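Local structure of fucose-specific lectin (Aleuria aurantia, 6GKE) at residues R21-D29 with E36-W45; V278-Q289 with W298-T306. The protein binds L-fucose, with strongest preference for the alpha-1,6-linked core fucose of glycoproteins, through a six-bladed beta-propeller that forms homodimers. The protein carries 1 engineered substitution. All coordinates share one frame; numbering follows the deposited sequence. Where two conformers were deposited one is given.

In the fold
Both contacts lie in the six-bladed beta-propeller, on the same side of its centre, with their own centres about 11 Å apart. Contact 1 comes first along the chain and pairs strand 22-28 with strand 33-40, the two middle strands of the first four-stranded antiparallel blade. Contact 2 belongs to the last such blade, where strands 275-282 and 286-293 meet the chain running out of strand 297-300. Val-304 and Pro-305 pack on Ala-37 and Trp-45, which makes the first and last blades neighbours where the ring closes. Each contact also supplies part of a different fucose site, so the packing between blades and the sugar-binding surface are built from the same strands.

Contact 1 (R21-D29 with E36-W45); sequences RQQRVYFQD and EAQRGGDNPW. With FUC (alpha-L-fucopyranose), chain C.
Two hydroxyls converge on Glu-36 OE2: Tyr-26 OH donates to it over 2.7 Å, on the anti lone pair, and O4 of the bound fucose donates from the same distance. Glu-36 is extended, with CG anti to its own nitrogen (chi1 -173°), which lets the chain run alongside the phenol and brings CG to 3.4 Å from Tyr-26 CE1; ring and carboxylate planes are 49° apart. The other oxygen, Glu-36 OE1, takes fucose O3 and Gln-38 NE2, while Gln-38 OE1 is bonded to Thr-46 OG1. Tyr-26 thus probably helps to position the carboxylate from the second shell.

Arg-24 reaches the sugar from the paired strand, NE donating to fucose O4 (2.8 Å) and NH2 to fucose O5. Its guanidinium is pinned by NH1, which bonds Gln-22 OE1 in the amide plane and also meets Gln-23 O from above the carbonyl plane, while Arg-39 N approaches that same oxygen from the opposite face. Gln-38 CG lies over one guanidinium face, 3.6 Å from Arg-24 NE. Trp-97 NE1 of the next blade also bonds the fucose.

On the other side of the sheet, Val-25 CG1 sits 3.8 Å from both Ala-37 CB and Trp-45 CZ3, and this face packs on Phe-279 and Leu-287 of the last blade. A water accepts from both Gln-23 NE2 and Arg-39 NH1; Gln-23 OE1 turns to Ser-277 and Asn-269. An antiparallel hairpin whose polar face holds the sugar against the following blade is characteristic of this lectin's fucose sites between adjacent propeller blades.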
# COMPACT_ATOMS: atom_id res chain seq x y z
N ARG A 21 -13.94 16.99 23.45
CA ARG A 21 -12.72 17.10 22.62
C ARG A 21 -12.98 16.78 21.14
O ARG A 21 -13.37 15.64 20.80
CB ARG A 21 -11.66 16.10 23.08
CG ARG A 21 -10.42 16.04 22.21
CD ARG A 21 -9.66 14.79 22.55
NE ARG A 21 -8.41 14.68 21.82
CZ ARG A 21 -7.66 13.60 21.79
NH1 ARG A 21 -8.07 12.48 22.37
NH2 ARG A 21 -6.48 13.64 21.20
N GLN A 22 -12.63 17.73 20.25
CA GLN A 22 -12.81 17.53 18.82
C GLN A 22 -11.45 17.18 18.22
O GLN A 22 -10.45 17.84 18.51
CB GLN A 22 -13.36 18.79 18.17
CG GLN A 22 -14.82 19.06 18.51
CD GLN A 22 -15.78 18.07 17.89
OE1 GLN A 22 -15.57 17.59 16.77
NE2 GLN A 22 -16.87 17.77 18.58
N GLN A 23 -11.43 16.15 17.37
CA GLN A 23 -10.23 15.78 16.64
C GLN A 23 -10.55 15.77 15.14
O GLN A 23 -11.66 15.41 14.73
CB GLN A 23 -9.74 14.38 17.02
CG GLN A 23 -9.32 14.25 18.46
CD GLN A 23 -8.82 12.85 18.71
OE1 GLN A 23 -7.71 12.48 18.31
NE2 GLN A 23 -9.64 12.05 19.38
N ARG A 24 -9.54 16.11 14.33
CA ARG A 24 -9.61 15.90 12.90
C ARG A 24 -8.30 15.23 12.48
O ARG A 24 -7.23 15.57 12.98
CB ARG A 24 -9.79 17.20 12.12
CG ARG A 24 -10.97 18.05 12.54
CD ARG A 24 -12.31 17.44 12.17
NE ARG A 24 -13.45 18.29 12.54
CZ ARG A 24 -14.07 18.27 13.72
NH1 ARG A 24 -13.72 17.40 14.66
NH2 ARG A 24 -15.05 19.12 13.95
N VAL A 25 -8.41 14.28 11.55
CA VAL A 25 -7.23 13.64 10.98
C VAL A 25 -7.37 13.68 9.46
O VAL A 25 -8.46 13.52 8.92
CB VAL A 25 -7.01 12.23 11.56
CG1 VAL A 25 -8.17 11.29 11.29
CG2 VAL A 25 -5.70 11.62 11.10
N TYR A 26 -6.23 13.94 8.81
CA TYR A 26 -6.11 14.14 7.37
C TYR A 26 -5.19 13.06 6.81
O TYR A 26 -4.14 12.75 7.38
CB TYR A 26 -5.57 15.54 7.04
CG TYR A 26 -6.46 16.60 7.63
CD1 TYR A 26 -7.64 16.95 7.00
CD2 TYR A 26 -6.20 17.13 8.87
CE1 TYR A 26 -8.53 17.84 7.59
CE2 TYR A 26 -7.07 18.02 9.47
CZ TYR A 26 -8.25 18.36 8.84
OH TYR A 26 -9.14 19.18 9.46
N PHE A 27 -5.61 12.50 5.67
CA PHE A 27 -4.87 11.45 4.99
C PHE A 27 -5.19 11.55 3.51
O PHE A 27 -6.14 12.22 3.11
CB PHE A 27 -5.23 10.08 5.56
CG PHE A 27 -6.67 9.67 5.33
CD1 PHE A 27 -7.67 10.02 6.22
CD2 PHE A 27 -7.02 8.94 4.20
CE1 PHE A 27 -8.99 9.64 5.99
CE2 PHE A 27 -8.33 8.57 3.97
CZ PHE A 27 -9.31 8.92 4.86
N GLN A 28 -4.41 10.84 2.69
CA GLN A 28 -4.61 10.86 1.26
C GLN A 28 -5.27 9.55 0.81
O GLN A 28 -4.97 8.47 1.32
CB GLN A 28 -3.28 11.07 0.54
CG GLN A 28 -3.43 11.44 -0.93
CD GLN A 28 -2.13 11.99 -1.48
OE1 GLN A 28 -1.05 11.51 -1.15
NE2 GLN A 28 -2.24 13.00 -2.32
N ASP A 29 -6.15 9.68 -0.18
CA ASP A 29 -6.84 8.55 -0.77
C ASP A 29 -6.14 8.13 -2.07
O ASP A 29 -5.15 8.72 -2.51
CB ASP A 29 -8.34 8.83 -0.93
CG ASP A 29 -8.74 9.84 -2.00
OD1 ASP A 29 -7.94 10.06 -2.93
OD2 ASP A 29 -9.86 10.38 -1.89
N GLU A 36 -10.72 14.03 5.31
CA GLU A 36 -10.82 14.32 6.73
C GLU A 36 -11.71 13.27 7.41
O GLU A 36 -12.78 12.93 6.88
CB GLU A 36 -11.44 15.70 6.94
CG GLU A 36 -11.44 16.18 8.38
CD GLU A 36 -12.26 17.45 8.54
OE1 GLU A 36 -13.48 17.38 8.33
OE2 GLU A 36 -11.67 18.52 8.85
N ALA A 37 -11.28 12.82 8.59
CA ALA A 37 -12.14 12.10 9.54
C ALA A 37 -12.24 12.94 10.81
O ALA A 37 -11.33 13.73 11.12
CB ALA A 37 -11.60 10.71 9.83
N GLN A 38 -13.35 12.79 11.53
CA GLN A 38 -13.68 13.63 12.68
C GLN A 38 -14.05 12.76 13.88
O GLN A 38 -14.67 11.72 13.73
CB GLN A 38 -14.87 14.55 12.39
CG GLN A 38 -14.80 15.26 11.05
CD GLN A 38 -15.32 14.47 9.87
OE1 GLN A 38 -16.08 13.51 10.00
NE2 GLN A 38 -14.91 14.88 8.68
N ARG A 39 -13.72 13.25 15.08
CA ARG A 39 -14.19 12.63 16.30
C ARG A 39 -14.59 13.72 17.30
O ARG A 39 -13.89 14.71 17.48
CB ARG A 39 -13.15 11.72 16.94
CG ARG A 39 -13.77 10.72 17.90
CD ARG A 39 -12.78 9.78 18.55
NE ARG A 39 -13.50 8.73 19.25
CZ ARG A 39 -12.95 7.64 19.77
NH1 ARG A 39 -11.64 7.49 19.80
NH2 ARG A 39 -13.73 6.68 20.26
N GLY A 40 -15.73 13.50 17.96
CA GLY A 40 -16.16 14.30 19.08
C GLY A 40 -16.20 13.45 20.33
O GLY A 40 -16.89 12.43 20.37
N GLY A 41 -15.45 13.85 21.37
CA GLY A 41 -15.36 13.07 22.60
C GLY A 41 -14.91 11.64 22.30
O GLY A 41 -13.97 11.44 21.53
N ASP A 42 -15.59 10.66 22.90
CA ASP A 42 -15.27 9.25 22.67
C ASP A 42 -16.34 8.60 21.78
O ASP A 42 -16.40 7.38 21.68
CB ASP A 42 -15.09 8.50 23.99
CG ASP A 42 -16.34 8.42 24.87
OD1 ASP A 42 -17.40 8.91 24.43
OD2 ASP A 42 -16.23 7.88 25.99
N ASN A 43 -17.15 9.42 21.10
CA ASN A 43 -18.12 8.93 20.11
C ASN A 43 -17.37 8.30 18.95
O ASN A 43 -16.20 8.62 18.71
CB ASN A 43 -19.04 10.05 19.61
CG ASN A 43 -19.94 10.59 20.70
OD1 ASN A 43 -20.71 9.85 21.29
ND2 ASN A 43 -19.83 11.88 20.98
N PRO A 44 -17.98 7.38 18.17
CA PRO A 44 -17.29 6.81 17.02
C PRO A 44 -16.78 7.87 16.04
O PRO A 44 -17.43 8.90 15.84
CB PRO A 44 -18.36 5.93 16.37
CG PRO A 44 -19.29 5.58 17.50
CD PRO A 44 -19.33 6.83 18.36
N TRP A 45 -15.62 7.60 15.46
CA TRP A 45 -15.10 8.41 14.36
C TRP A 45 -16.14 8.49 13.23
O TRP A 45 -16.81 7.50 12.93
CB TRP A 45 -13.79 7.83 13.83
CG TRP A 45 -12.58 8.07 14.68
CD1 TRP A 45 -12.05 7.24 15.63
CD2 TRP A 45 -11.72 9.22 14.62
NE1 TRP A 45 -10.93 7.80 16.18
CE2 TRP A 45 -10.70 9.02 15.58
CE3 TRP A 45 -11.70 10.38 13.85
CZ2 TRP A 45 -9.70 9.96 15.80
CZ3 TRP A 45 -10.70 11.31 14.06
CH2 TRP A 45 -9.72 11.09 15.03
C1 FUC C . -16.81 20.05 10.79
C2 FUC C . -16.18 19.39 9.58
C3 FUC C . -15.28 20.37 8.83
C4 FUC C . -14.28 21.00 9.79
C5 FUC C . -15.03 21.65 10.94
C6 FUC C . -14.12 22.29 11.98
O1 FUC C . -17.74 21.01 10.31
O2 FUC C . -17.22 18.94 8.70
O3 FUC C . -14.63 19.71 7.74
O4 FUC C . -13.38 20.03 10.33
O5 FUC C . -15.81 20.66 11.60
O HOH W 1 -12.25 13.22 20.19
O HOH W 2 -9.30 9.22 19.57

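Contact 2 (V278-Q289 with W298-T306). With FUC (alpha-L-fucopyranose), chain G.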
# COMPACT_ATOMS: atom_id res chain seq x y z
N VAL A 278 -1.80 9.35 18.78
CA VAL A 278 -0.70 9.15 17.83
C VAL A 278 -1.19 8.15 16.78
O VAL A 278 -1.39 6.97 17.08
CB VAL A 278 0.61 8.68 18.49
CG1 VAL A 278 1.72 8.60 17.46
CG2 VAL A 278 1.02 9.58 19.64
N PHE A 279 -1.39 8.66 15.56
CA PHE A 279 -1.96 7.90 14.45
C PHE A 279 -0.87 7.13 13.70
O PHE A 279 0.27 7.60 13.59
CB PHE A 279 -2.67 8.84 13.49
CG PHE A 279 -3.84 9.53 14.14
CD1 PHE A 279 -5.09 8.93 14.13
CD2 PHE A 279 -3.68 10.73 14.81
CE1 PHE A 279 -6.16 9.54 14.76
CE2 PHE A 279 -4.76 11.33 15.45
CZ PHE A 279 -6.00 10.73 15.42
N PHE A 280 -1.25 5.96 13.18
CA PHE A 280 -0.36 5.14 12.38
C PHE A 280 -1.19 4.37 11.34
O PHE A 280 -2.42 4.34 11.39
CB PHE A 280 0.47 4.21 13.27
CG PHE A 280 -0.27 3.15 14.05
CD1 PHE A 280 -0.78 3.42 15.31
CD2 PHE A 280 -0.41 1.87 13.55
CE1 PHE A 280 -1.43 2.43 16.04
CE2 PHE A 280 -1.05 0.88 14.28
CZ PHE A 280 -1.56 1.17 15.52
N GLN A 281 -0.48 3.76 10.39
CA GLN A 281 -1.11 3.03 9.29
C GLN A 281 -0.76 1.55 9.40
O GLN A 281 0.41 1.19 9.49
CB GLN A 281 -0.68 3.62 7.95
CG GLN A 281 -1.34 2.93 6.76
CD GLN A 281 -0.96 3.59 5.45
OE1 GLN A 281 0.21 3.65 5.09
NE2 GLN A 281 -1.95 4.11 4.74
N ALA A 282 -1.80 0.71 9.34
CA ALA A 282 -1.68 -0.72 9.56
C ALA A 282 -2.37 -1.48 8.42
O ALA A 282 -2.98 -0.89 7.53
CB ALA A 282 -2.30 -1.09 10.88
N SER A 283 -2.26 -2.81 8.46
CA SER A 283 -2.95 -3.66 7.51
C SER A 283 -4.44 -3.31 7.49
O SER A 283 -5.03 -2.95 8.51
CB SER A 283 -2.75 -5.12 7.82
OG SER A 283 -3.36 -5.45 9.05
N GLY A 284 -5.05 -3.41 6.31
CA GLY A 284 -6.45 -3.04 6.16
C GLY A 284 -6.80 -2.56 4.75
O GLY A 284 -7.65 -3.15 4.10
N VAL A 285 -6.16 -1.49 4.25
CA VAL A 285 -5.20 -0.62 4.91
C VAL A 285 -5.94 0.31 5.87
O VAL A 285 -6.85 1.03 5.46
CB VAL A 285 -4.41 0.18 3.85
CG1 VAL A 285 -3.56 1.28 4.46
CG2 VAL A 285 -3.56 -0.73 2.97
N SER A 286 -5.53 0.33 7.14
CA SER A 286 -6.32 0.99 8.18
C SER A 286 -5.55 2.15 8.81
O SER A 286 -4.31 2.15 8.88
CB SER A 286 -6.77 0.00 9.23
OG SER A 286 -5.67 -0.63 9.86
N LEU A 287 -6.33 3.13 9.28
CA LEU A 287 -5.85 4.25 10.07
C LEU A 287 -6.18 3.96 11.53
O LEU A 287 -7.35 3.87 11.91
CB LEU A 287 -6.52 5.53 9.56
CG LEU A 287 -6.15 6.83 10.27
CD1 LEU A 287 -4.65 7.04 10.35
CD2 LEU A 287 -6.81 8.00 9.56
N GLN A 288 -5.13 3.76 12.32
CA GLN A 288 -5.22 3.39 13.71
C GLN A 288 -4.63 4.50 14.57
O GLN A 288 -4.00 5.43 14.05
CB GLN A 288 -4.41 2.12 13.98
CG GLN A 288 -4.67 0.97 13.04
CD GLN A 288 -5.53 -0.13 13.61
OE1 GLN A 288 -5.76 -0.22 14.82
NE2 GLN A 288 -5.96 -1.01 12.72
N GLN A 289 -4.80 4.40 15.89
CA GLN A 289 -4.12 5.33 16.76
C GLN A 289 -3.85 4.72 18.13
O GLN A 289 -4.63 3.90 18.63
CB GLN A 289 -4.95 6.58 17.00
CG GLN A 289 -6.21 6.31 17.80
CD GLN A 289 -6.75 7.59 18.38
OE1 GLN A 289 -7.76 8.10 17.93
NE2 GLN A 289 -6.06 8.11 19.38
N TRP A 298 -1.32 3.98 27.89
CA TRP A 298 -1.40 3.91 26.44
C TRP A 298 -2.14 2.65 25.99
O TRP A 298 -1.91 1.56 26.51
CB TRP A 298 -0.01 3.91 25.83
CG TRP A 298 0.71 5.21 25.92
CD1 TRP A 298 1.66 5.57 26.83
CD2 TRP A 298 0.52 6.34 25.06
NE1 TRP A 298 2.10 6.84 26.56
CE2 TRP A 298 1.40 7.35 25.50
CE3 TRP A 298 -0.30 6.60 23.95
CZ2 TRP A 298 1.49 8.59 24.86
CZ3 TRP A 298 -0.21 7.82 23.33
CH2 TRP A 298 0.68 8.80 23.77
N SER A 299 -2.98 2.79 24.96
CA SER A 299 -3.62 1.66 24.32
C SER A 299 -3.93 2.01 22.86
O SER A 299 -3.95 3.18 22.50
CB SER A 299 -4.88 1.26 25.05
OG SER A 299 -5.81 2.32 25.08
N ILE A 300 -4.18 0.99 22.05
CA ILE A 300 -4.65 1.19 20.69
C ILE A 300 -6.16 1.44 20.75
O ILE A 300 -6.90 0.65 21.33
CB ILE A 300 -4.27 0.01 19.78
CG1 ILE A 300 -2.75 -0.15 19.70
CG2 ILE A 300 -4.89 0.18 18.40
CD1 ILE A 300 -2.29 -1.45 19.08
N GLY A 301 -6.59 2.56 20.16
CA GLY A 301 -7.98 2.99 20.22
C GLY A 301 -8.80 2.52 19.03
O GLY A 301 -8.43 1.59 18.31
N ALA A 302 -9.95 3.18 18.84
CA ALA A 302 -10.89 2.85 17.78
C ALA A 302 -10.27 3.13 16.41
O ALA A 302 -9.51 4.09 16.24
CB ALA A 302 -12.17 3.63 17.96
N VAL A 303 -10.62 2.31 15.42
CA VAL A 303 -10.12 2.45 14.06
C VAL A 303 -10.84 3.63 13.40
O VAL A 303 -12.05 3.80 13.56
CB VAL A 303 -10.30 1.15 13.24
CG1 VAL A 303 -9.86 1.32 11.80
CG2 VAL A 303 -9.56 -0.01 13.88
N VAL A 304 -10.08 4.43 12.65
CA VAL A 304 -10.62 5.58 11.95
C VAL A 304 -11.08 5.12 10.57
O VAL A 304 -10.29 4.52 9.84
CB VAL A 304 -9.58 6.69 11.81
CG1 VAL A 304 -10.17 7.93 11.15
CG2 VAL A 304 -8.94 7.05 13.14
N PRO A 305 -12.32 5.42 10.13
CA PRO A 305 -12.77 5.00 8.81
C PRO A 305 -12.04 5.76 7.69
O PRO A 305 -11.79 6.97 7.81
CB PRO A 305 -14.27 5.35 8.81
CG PRO A 305 -14.36 6.49 9.78
CD PRO A 305 -13.35 6.17 10.86
N THR A 306 -11.71 5.03 6.62
CA THR A 306 -10.98 5.58 5.48
C THR A 306 -11.57 5.08 4.16
O THR A 306 -10.85 4.88 3.18
CB THR A 306 -9.48 5.24 5.56
OG1 THR A 306 -9.31 3.82 5.63
CG2 THR A 306 -8.79 5.86 6.75
C1 FUC G . 3.87 10.83 31.01
C2 FUC G . 4.48 9.89 29.99
C3 FUC G . 3.39 9.24 29.13
C4 FUC G . 2.49 10.32 28.52
C5 FUC G . 1.94 11.19 29.65
C6 FUC G . 1.04 12.32 29.18
O1 FUC G . 3.13 10.06 31.97
O2 FUC G . 5.24 8.88 30.67
O3 FUC G . 3.99 8.40 28.15
O4 FUC G . 3.20 11.18 27.63
O5 FUC G . 3.02 11.78 30.37
O HOH W 3 -9.13 2.70 8.25
O HOH W 4 -6.78 2.40 16.24
O HOH W 5 -9.51 5.99 17.84
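Leu-287 and Val-304 pack side by side where the last propeller blade runs out of its outer strand. The antiparallel hairpin of strands 286-293 and 297-300 is carried on by an irregular segment: Gly-301 N gives Gln-289 O a nearly straight bond of 2.8 Å (171° at the hydrogen), and further on Val-304 N donates to Leu-287 O. The return bond of this pair is replaced by a water that accepts from Leu-287 N, donates to Val-304 O and also bonds Thr-306 OG1.

The tight part faces the first blade. Leu-287 CD2 lies 3.7 Å from Val-304 CG1, and Thr-306 CG2 presses on Leu-287 CB at 3.6 Å. Val-304 CG2 also comes to the edge of the Phe-279 ring, while Val-25 of strand 22-28 covers the cluster.

Toward solvent the fit is looser. Exposed Val-303 crosses the bent side chain of Gln-288, with CG2 3.9 Å from Gln-288 NE2. Gln-288 NE2 donates to Ser-286 OG, which lies in the plane of the amide, and Gln-288 OE1 turns to Arg-256.

At the far end Trp-298 touches Val-278 and serves the fucose site shared with Glu-238 and Arg-226: its NE1 donates to fucose O3, in the plane of the indole, over 2.9 Å and at 172°.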